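AFP (Microbacterium arborescens, PDB 2YJK) takes up iron and, as a Dps protein of ferritin fold, probably stores it as ferric iron inside a shell of twelve identical subunits. Local coordinates at the interface of chains A and B and the interface of chains A and C. Numbering follows the deposited sequence. Chains: chain A/B/C, AFP.

Contact 1: the interface of chains A and B. Residues chain A 48-52; chain B 50, 157-158.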
loop_
_atom_site.group_PDB
_atom_site.type_symbol
_atom_site.label_atom_id
_atom_site.label_comp_id
_atom_site.label_asym_id
_atom_site.label_seq_id
_atom_site.Cartn_x
_atom_site.Cartn_y
_atom_site.Cartn_z
ATOM N N GLY A 48 11.759 -23.323 -23.785
ATOM C CA GLY A 48 10.669 -24.026 -24.465
ATOM C C GLY A 48 9.320 -23.371 -24.270
ATOM O O GLY A 48 9.224 -22.287 -23.689
ATOM N N SER A 49 8.282 -24.060 -24.717
ATOM C CA SER A 49 7.045 -23.418 -25.073
ATOM C C SER A 49 6.342 -22.823 -23.871
ATOM O O SER A 49 5.560 -21.880 -24.007
ATOM C CB SER A 49 6.145 -24.426 -25.835
ATOM O OG SER A 49 5.666 -25.448 -24.960
ATOM N N ASN A 50 6.589 -23.369 -22.689
ATOM C CA ASN A 50 5.985 -22.867 -21.504
ATOM C C ASN A 50 6.949 -21.975 -20.674
ATOM O O ASN A 50 6.824 -21.939 -19.472
ATOM C CB ASN A 50 5.729 -24.094 -20.679
ATOM C CG ASN A 50 4.392 -24.129 -20.088
ATOM O OD1 ASN A 50 3.713 -23.110 -19.950
ATOM N ND2 ASN A 50 4.001 -25.319 -19.658
ATOM N N PHE A 51 7.927 -21.314 -21.303
ATOM C CA PHE A 51 8.987 -20.608 -20.591
ATOM C C PHE A 51 8.487 -19.692 -19.472
ATOM O O PHE A 51 8.898 -19.812 -18.325
ATOM C CB PHE A 51 9.899 -19.772 -21.563
ATOM C CG PHE A 51 10.859 -18.917 -20.827
ATOM C CD1 PHE A 51 12.011 -19.478 -20.252
ATOM C CD2 PHE A 51 10.630 -17.566 -20.656
ATOM C CE1 PHE A 51 12.945 -18.668 -19.615
ATOM C CE2 PHE A 51 11.534 -16.772 -19.928
ATOM C CZ PHE A 51 12.675 -17.340 -19.378
ATOM N N ILE A 52 7.639 -18.731 -19.807
ATOM C CA ILE A 52 7.409 -17.653 -18.816
ATOM C C ILE A 52 6.698 -18.171 -17.560
ATOM O O ILE A 52 7.128 -17.879 -16.424
ATOM C CB ILE A 52 6.803 -16.338 -19.438
ATOM C CG1 ILE A 52 6.939 -15.154 -18.446
ATOM C CG2 ILE A 52 5.358 -16.511 -19.779
ATOM C CD1 ILE A 52 8.437 -14.572 -18.291
ATOM N N ASN B 50 -0.722 -20.748 -25.826
ATOM C CA ASN B 50 -0.030 -19.984 -24.853
ATOM C C ASN B 50 -0.624 -18.543 -24.727
ATOM O O ASN B 50 0.075 -17.613 -24.335
ATOM C CB ASN B 50 1.425 -19.903 -25.295
ATOM C CG ASN B 50 2.378 -20.061 -24.172
ATOM O OD1 ASN B 50 2.004 -19.972 -22.973
ATOM N ND2 ASN B 50 3.671 -20.281 -24.533
ATOM N N ALA B 157 13.090 -17.408 -25.597
ATOM C CA ALA B 157 13.204 -18.627 -24.810
ATOM C C ALA B 157 12.023 -19.551 -25.150
ATOM O O ALA B 157 12.191 -20.746 -25.171
ATOM C CB ALA B 157 13.211 -18.299 -23.288
ATOM N N HIS B 158 10.858 -18.985 -25.486
ATOM C CA HIS B 158 9.666 -19.819 -25.838
ATOM C C HIS B 158 9.843 -20.682 -27.114
ATOM O O HIS B 158 9.189 -21.709 -27.233
ATOM C CB HIS B 158 8.426 -18.979 -26.043
ATOM C CG HIS B 158 7.876 -18.411 -24.782
ATOM N ND1 HIS B 158 8.251 -17.173 -24.308
ATOM C CD2 HIS B 158 7.015 -18.921 -23.871
ATOM C CE1 HIS B 158 7.656 -16.947 -23.142
ATOM N NE2 HIS B 158 6.884 -17.986 -22.868
#
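B:His158 reaches from the short 3-10 turn 157-159 to the start of helix 51-78 in chain A. With CG anti to its carbonyl carbon (chi1 -72°), the ring is carried against A:Phe51 and A:Ile52. Its CB lies at the margin, 4.1 Å from the backbone O of A:Gly48. From CG outward, one ring face receives CB of A:Phe51, which stands over the ring centre, 3.7 Å above the plane. CD2 points at the backbone O of A:Ser49, 3.3 Å away at the ring edge. CE1 of B:His158 packs on CB of A:Ile52 at 3.8 Å, and NE2 of B:His158 comes to 3.2 Å from the backbone N of A:Ile52. A flat, partly polar ring suits this place, where a methylene meets its face and peptide atoms meet its rim. The preceding B:Ala157 is small enough to put its methyl over the A:Phe51 ring, while its O accepts a hydrogen bond from N of A:Gly48 (3.0 Å). On the other flank, ND2 of B:Asn50 gives a short, bent bond to O of A:Ser49 (2.5 Å). Together these contacts join the C-terminal turn and B:Asn50 loop of one subunit to another's loop and helix start, likely contributing to shell closure.

Contact 2: the interface of chains A and C. Residues chain A 45, 100-102; chain C 77, 81-83.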
loop_
_atom_site.group_PDB
_atom_site.type_symbol
_atom_site.label_atom_id
_atom_site.label_comp_id
_atom_site.label_asym_id
_atom_site.label_seq_id
_atom_site.Cartn_x
_atom_site.Cartn_y
_atom_site.Cartn_z
ATOM N N ASN A 45 17.919 -21.526 -16.509
ATOM C CA ASN A 45 18.281 -22.335 -17.700
ATOM C C ASN A 45 17.115 -22.973 -18.460
ATOM O O ASN A 45 17.304 -23.607 -19.514
ATOM C CB ASN A 45 19.331 -23.391 -17.277
ATOM C CG ASN A 45 20.663 -22.737 -16.923
ATOM O OD1 ASN A 45 21.417 -22.427 -17.795
ATOM N ND2 ASN A 45 20.891 -22.429 -15.627
ATOM N N ALA A 100 22.912 -29.395 -15.892
ATOM C CA ALA A 100 23.952 -28.384 -15.771
ATOM C C ALA A 100 23.721 -27.200 -16.699
ATOM O O ALA A 100 24.134 -26.138 -16.365
ATOM C CB ALA A 100 25.324 -29.003 -16.027
ATOM N N GLY A 101 23.098 -27.375 -17.874
ATOM C CA GLY A 101 22.917 -26.250 -18.813
ATOM C C GLY A 101 21.451 -26.048 -19.240
ATOM O O GLY A 101 20.520 -26.261 -18.457
ATOM N N PHE A 102 21.225 -25.699 -20.504
ATOM C CA PHE A 102 19.843 -25.369 -20.935
ATOM C C PHE A 102 19.042 -26.669 -20.959
ATOM O O PHE A 102 19.574 -27.707 -21.340
ATOM C CB PHE A 102 19.827 -24.720 -22.322
ATOM C CG PHE A 102 20.301 -23.282 -22.341
ATOM C CD1 PHE A 102 20.053 -22.419 -21.260
ATOM C CD2 PHE A 102 20.969 -22.793 -23.444
ATOM C CE1 PHE A 102 20.476 -21.085 -21.272
ATOM C CE2 PHE A 102 21.385 -21.476 -23.495
ATOM C CZ PHE A 102 21.133 -20.604 -22.421
ATOM N N VAL C 77 22.458 -15.586 -19.650
ATOM C CA VAL C 77 21.454 -16.363 -20.377
ATOM C C VAL C 77 20.822 -15.541 -21.507
ATOM O O VAL C 77 20.573 -16.076 -22.603
ATOM C CB VAL C 77 20.359 -16.976 -19.415
ATOM C CG1 VAL C 77 19.278 -17.671 -20.266
ATOM C CG2 VAL C 77 21.005 -18.057 -18.543
ATOM N N LEU C 81 23.965 -18.073 -23.505
ATOM C CA LEU C 81 24.786 -19.130 -22.931
ATOM C C LEU C 81 24.242 -19.614 -21.595
ATOM O O LEU C 81 23.642 -18.829 -20.882
ATOM C CB LEU C 81 26.244 -18.651 -22.765
ATOM C CG LEU C 81 27.004 -18.412 -24.077
ATOM C CD1 LEU C 81 28.393 -17.824 -23.809
ATOM C CD2 LEU C 81 27.069 -19.691 -25.015
ATOM N N PRO C 82 24.438 -20.917 -21.261
ATOM C CA PRO C 82 23.976 -21.463 -19.991
ATOM C C PRO C 82 24.889 -21.011 -18.826
ATOM O O PRO C 82 26.009 -20.491 -19.037
ATOM C CB PRO C 82 24.027 -23.019 -20.176
ATOM C CG PRO C 82 24.934 -23.242 -21.398
ATOM C CD PRO C 82 25.055 -21.938 -22.159
ATOM N N ILE C 83 24.402 -21.239 -17.620
ATOM C CA ILE C 83 25.209 -21.042 -16.419
ATOM C C ILE C 83 25.094 -22.319 -15.599
ATOM O O ILE C 83 23.996 -22.864 -15.432
ATOM C CB ILE C 83 24.790 -19.752 -15.681
ATOM C CG1 ILE C 83 25.447 -19.676 -14.301
ATOM C CG2 ILE C 83 23.250 -19.590 -15.537
ATOM C CD1 ILE C 83 26.601 -18.780 -14.219
#
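One face of the A:Phe102 ring carries CA of C:Pro82, 3.7 Å above the plane and displaced toward the rim. At the ring's edge, in its plane, lies CA of A:Asn45 from the same chain. CZ reaches the backbone C of C:Leu81 (3.4 Å), and CE1 meets the CG1 methyl of C:Val77 at 3.8 Å, the two side chains running past each other in opposite directions. Proline suits this spot: its rigid ring crosses the phenylalanine at about a right angle, and its CB rests on CA of A:Gly101 (3.7 Å), where the lack of a side chain permits close approach. Beside it, the amide of A:Asn45 reads the backbone of C:Ile83. OD1 accepts a nearly straight bond from N of C:Ile83 (3.2 Å, 167° at H), lying in the carbonyl plane on a lone pair; ND2 makes a weaker one to O of the same residue (3.1 Å). Because chi2 is -81°, both ends of the amide face that one residue. A leucine here would probably leave N of C:Ile83 without this acceptor and free the loop to shift. A:Asn45 closes helix 15-45 and A:Phe102 precedes strand 103-104, whereas C:Pro82 lies in the loop between helices 51-78 and 87-92.

Contact 3: the interface of chains A and C. Residues chain A 29, 33, 66, 69, 73, 83, 85; chain C 40, 44.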
loop_
_atom_site.group_PDB
_atom_site.type_symbol
_atom_site.label_atom_id
_atom_site.label_comp_id
_atom_site.label_asym_id
_atom_site.label_seq_id
_atom_site.Cartn_x
_atom_site.Cartn_y
_atom_site.Cartn_z
ATOM N N VAL A 29 16.765 -28.409 6.581
ATOM C CA VAL A 29 17.444 -27.139 6.268
ATOM C C VAL A 29 18.338 -27.373 5.013
ATOM O O VAL A 29 18.287 -26.603 4.046
ATOM C CB VAL A 29 18.324 -26.639 7.434
ATOM C CG1 VAL A 29 19.143 -25.429 6.989
ATOM C CG2 VAL A 29 17.486 -26.374 8.627
ATOM N N GLN A 33 17.584 -25.499 1.437
ATOM C CA GLN A 33 18.515 -24.471 1.064
ATOM C C GLN A 33 19.103 -24.890 -0.308
ATOM O O GLN A 33 19.383 -24.049 -1.118
ATOM C CB GLN A 33 19.620 -24.336 2.113
ATOM C CG GLN A 33 20.572 -23.131 1.883
ATOM C CD GLN A 33 19.835 -21.768 1.902
ATOM O OE1 GLN A 33 19.640 -21.113 0.843
ATOM N NE2 GLN A 33 19.435 -21.336 3.081
ATOM N N GLN A 66 13.289 -21.016 0.412
ATOM C CA GLN A 66 14.121 -20.157 1.276
ATOM C C GLN A 66 13.441 -19.885 2.633
ATOM O O GLN A 66 14.139 -19.887 3.674
ATOM C CB GLN A 66 14.516 -18.789 0.601
ATOM C CG GLN A 66 15.573 -17.901 1.418
ATOM C CD GLN A 66 16.872 -18.750 1.762
ATOM O OE1 GLN A 66 16.986 -19.369 2.854
ATOM N NE2 GLN A 66 17.797 -18.843 0.791
ATOM N N ALA A 69 13.620 -23.268 4.669
ATOM C CA ALA A 69 14.962 -23.343 5.227
ATOM C C ALA A 69 15.129 -22.481 6.494
ATOM O O ALA A 69 15.576 -22.995 7.539
ATOM C CB ALA A 69 16.039 -23.032 4.106
ATOM N N ALA A 73 15.720 -23.781 10.223
ATOM C CA ALA A 73 17.036 -23.443 10.807
ATOM C C ALA A 73 16.802 -22.642 12.084
ATOM O O ALA A 73 17.458 -22.878 13.138
ATOM C CB ALA A 73 17.913 -22.599 9.817
ATOM N N ILE A 83 23.565 -24.701 13.590
ATOM C CA ILE A 83 23.265 -25.471 12.408
ATOM C C ILE A 83 24.462 -25.193 11.504
ATOM O O ILE A 83 24.905 -24.025 11.388
ATOM C CB ILE A 83 21.861 -25.064 11.849
ATOM C CG1 ILE A 83 21.648 -25.423 10.364
ATOM C CG2 ILE A 83 21.592 -23.566 11.978
ATOM C CD1 ILE A 83 21.092 -26.860 10.180
ATOM N N SER A 85 25.135 -25.038 7.926
ATOM C CA SER A 85 24.610 -24.973 6.590
ATOM C C SER A 85 25.527 -24.180 5.629
ATOM O O SER A 85 25.007 -23.629 4.671
ATOM C CB SER A 85 23.184 -24.388 6.638
ATOM O OG SER A 85 22.635 -24.182 5.338
ATOM N N LYS C 40 23.270 -16.606 5.146
ATOM C CA LYS C 40 22.200 -17.197 5.941
ATOM C C LYS C 40 22.755 -17.968 7.167
ATOM O O LYS C 40 22.174 -17.911 8.219
ATOM C CB LYS C 40 21.358 -18.142 5.105
ATOM C CG LYS C 40 20.198 -17.445 4.206
ATOM C CD LYS C 40 19.219 -16.684 5.120
ATOM C CE LYS C 40 17.938 -16.270 4.437
ATOM N NZ LYS C 40 17.099 -15.700 5.573
ATOM N N TRP C 44 21.870 -17.089 10.889
ATOM C CA TRP C 44 21.315 -18.073 11.897
ATOM C C TRP C 44 22.152 -18.261 13.161
ATOM O O TRP C 44 21.608 -18.381 14.277
ATOM C CB TRP C 44 21.144 -19.455 11.227
ATOM C CG TRP C 44 20.100 -19.390 10.105
ATOM C CD1 TRP C 44 18.939 -18.615 10.091
ATOM C CD2 TRP C 44 20.087 -20.158 8.889
ATOM N NE1 TRP C 44 18.212 -18.865 8.928
ATOM C CE2 TRP C 44 18.886 -19.798 8.176
ATOM C CE3 TRP C 44 20.938 -21.144 8.360
ATOM C CZ2 TRP C 44 18.529 -20.386 6.939
ATOM C CZ3 TRP C 44 20.592 -21.755 7.122
ATOM C CH2 TRP C 44 19.375 -21.367 6.428
#
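The indole of C:Trp44 lies flat beneath helix 51-78 of chain A, with the methyl of A:Ala73 standing over its centre, 3.3 Å above the plane. Alanine suits this place, because its short side chain lets the ring lie close to the helix. The opposite face is backed by its own chain, O of C:Lys40 lying one helical turn earlier and offset toward the rim. Torsions of -64° (chi1) and -35° (chi2) lay the indole between these two neighbours. Its benzene end points into chain A: CZ3 meets CB of A:Ser85 in the ring plane (3.7 Å), and CH2 approaches the amide NE2 of A:Gln33 at 3.3 Å. That amide is turned 44° from the indole and is held by A:Gln66. NE2 of A:Gln66 donates to OE1 of A:Gln33 (2.9 Å), and NE2 of A:Gln33 returns a bond to OE1 of A:Gln66 (3.1 Å), each on an in-plane lone pair, so both amides are fixed in rotation. The aliphatic part of C:Lys40 crosses A:Gln66 at a slant, with CE 3.6 Å from its OE1. Replacing C:Trp44 with an alanine would probably strip the methyl of A:Ala73 of its flat partner and open a gap between the helices. The site buttresses the two-fold dimer interface, where Dps proteins build their ferroxidase centre; C:Lys40 belongs to the iron pocket, and iron ligands A:Asp70 and A:Glu74 adjoin A:Ala69 and A:Ala73.

Contact 4: the interface of chains A and C. Residues chain A 47, 102; chain C 10, 77, 80.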
loop_
_atom_site.group_PDB
_atom_site.type_symbol
_atom_site.label_atom_id
_atom_site.label_comp_id
_atom_site.label_asym_id
_atom_site.label_seq_id
_atom_site.Cartn_x
_atom_site.Cartn_y
_atom_site.Cartn_z
ATOM N N ARG A 47 13.983 -23.643 -20.894
ATOM C CA ARG A 47 13.597 -23.196 -22.261
ATOM C C ARG A 47 12.311 -23.851 -22.706
ATOM O O ARG A 47 11.839 -24.831 -22.120
ATOM C CB ARG A 47 14.625 -23.642 -23.317
ATOM C CG ARG A 47 16.055 -23.582 -22.861
ATOM C CD ARG A 47 16.464 -22.233 -22.770
ATOM N NE ARG A 47 17.110 -21.740 -23.971
ATOM C CZ ARG A 47 17.539 -20.481 -24.065
ATOM N NH1 ARG A 47 17.356 -19.613 -23.038
ATOM N NH2 ARG A 47 18.145 -20.081 -25.170
ATOM N N PHE A 102 21.225 -25.699 -20.504
ATOM C CA PHE A 102 19.843 -25.369 -20.935
ATOM C C PHE A 102 19.042 -26.669 -20.959
ATOM O O PHE A 102 19.574 -27.707 -21.340
ATOM C CB PHE A 102 19.827 -24.720 -22.322
ATOM C CG PHE A 102 20.301 -23.282 -22.341
ATOM C CD1 PHE A 102 20.053 -22.419 -21.260
ATOM C CD2 PHE A 102 20.969 -22.793 -23.444
ATOM C CE1 PHE A 102 20.476 -21.085 -21.272
ATOM C CE2 PHE A 102 21.385 -21.476 -23.495
ATOM C CZ PHE A 102 21.133 -20.604 -22.421
ATOM N N ALA C 10 19.469 -18.353 -28.276
ATOM C CA ALA C 10 18.697 -17.158 -27.803
ATOM C C ALA C 10 19.549 -15.966 -27.264
ATOM O O ALA C 10 19.217 -15.399 -26.193
ATOM C CB ALA C 10 17.600 -17.582 -26.782
ATOM N N VAL C 77 22.458 -15.586 -19.650
ATOM C CA VAL C 77 21.454 -16.363 -20.377
ATOM C C VAL C 77 20.822 -15.541 -21.507
ATOM O O VAL C 77 20.573 -16.076 -22.603
ATOM C CB VAL C 77 20.359 -16.976 -19.415
ATOM C CG1 VAL C 77 19.278 -17.671 -20.266
ATOM C CG2 VAL C 77 21.005 -18.057 -18.543
ATOM N N GLY C 80 22.460 -15.792 -24.573
ATOM C CA GLY C 80 22.501 -17.091 -25.241
ATOM C C GLY C 80 23.361 -18.233 -24.677
ATOM O O GLY C 80 23.423 -19.281 -25.303
#
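Short strand 46-47, just after helix 15-45, presents A:Arg47 to chain C, where it and A:Phe102 face the exit of helix 51-78 and the N-terminal tail. The arginine chain bends at chi2 (-72°) and chi3 (-94°), which folds its guanidinium back over the A:Phe102 ring, on the face opposite C:Pro82. CZ of A:Arg47 sits above the ring centre, 3.9 Å from the plane. A long side chain ending in a flat group suits this place: it can spread over an aromatic face while its nitrogens extend toward the partner. NH1 passes the CG1 methyl of C:Val77 at 3.9 Å, the two side chains running in opposite senses. With A:Arg47 over one face and C:Pro82 over the other, the phenyl ring is likely to be restrained from tilting. NH2 points toward C:Ala10, the first residue modelled in chain C; this residue is poorly ordered, so its closeness to the guanidinium is doubtful and little can rest on it. At the other end of the patch, C:Gly80 follows the helix with a positive phi of 101°, a backbone shape that glycine adopts readily. Lacking a side chain, it also lets its peptide come up to the phenyl rim, where its C lies in the ring plane. The carbonyl oxygen may be favoured there by the slightly positive ring hydrogens: O of C:Gly80 is 3.5 Å from CE2 of A:Phe102.

Contacts 2 and 4 are neighbouring parts of one A–C surface, their C-alpha centres about 6 Å apart, and they share A:Phe102 and C:Val77. Contact 3 belongs to the same two-fold interface but lies about 26 Å from contact 2 and 30 Å from contact 4, so the pair is held at well-separated points, each with a twin. Contact 1 faces a different subunit, B, yet is about 11 Å from contact 4 and 15 Å from contact 2. The segment from A:Asn45 to A:Ile52 therefore serves both neighbours, which probably ties the A–C pair to the rest of the twelve-subunit shell.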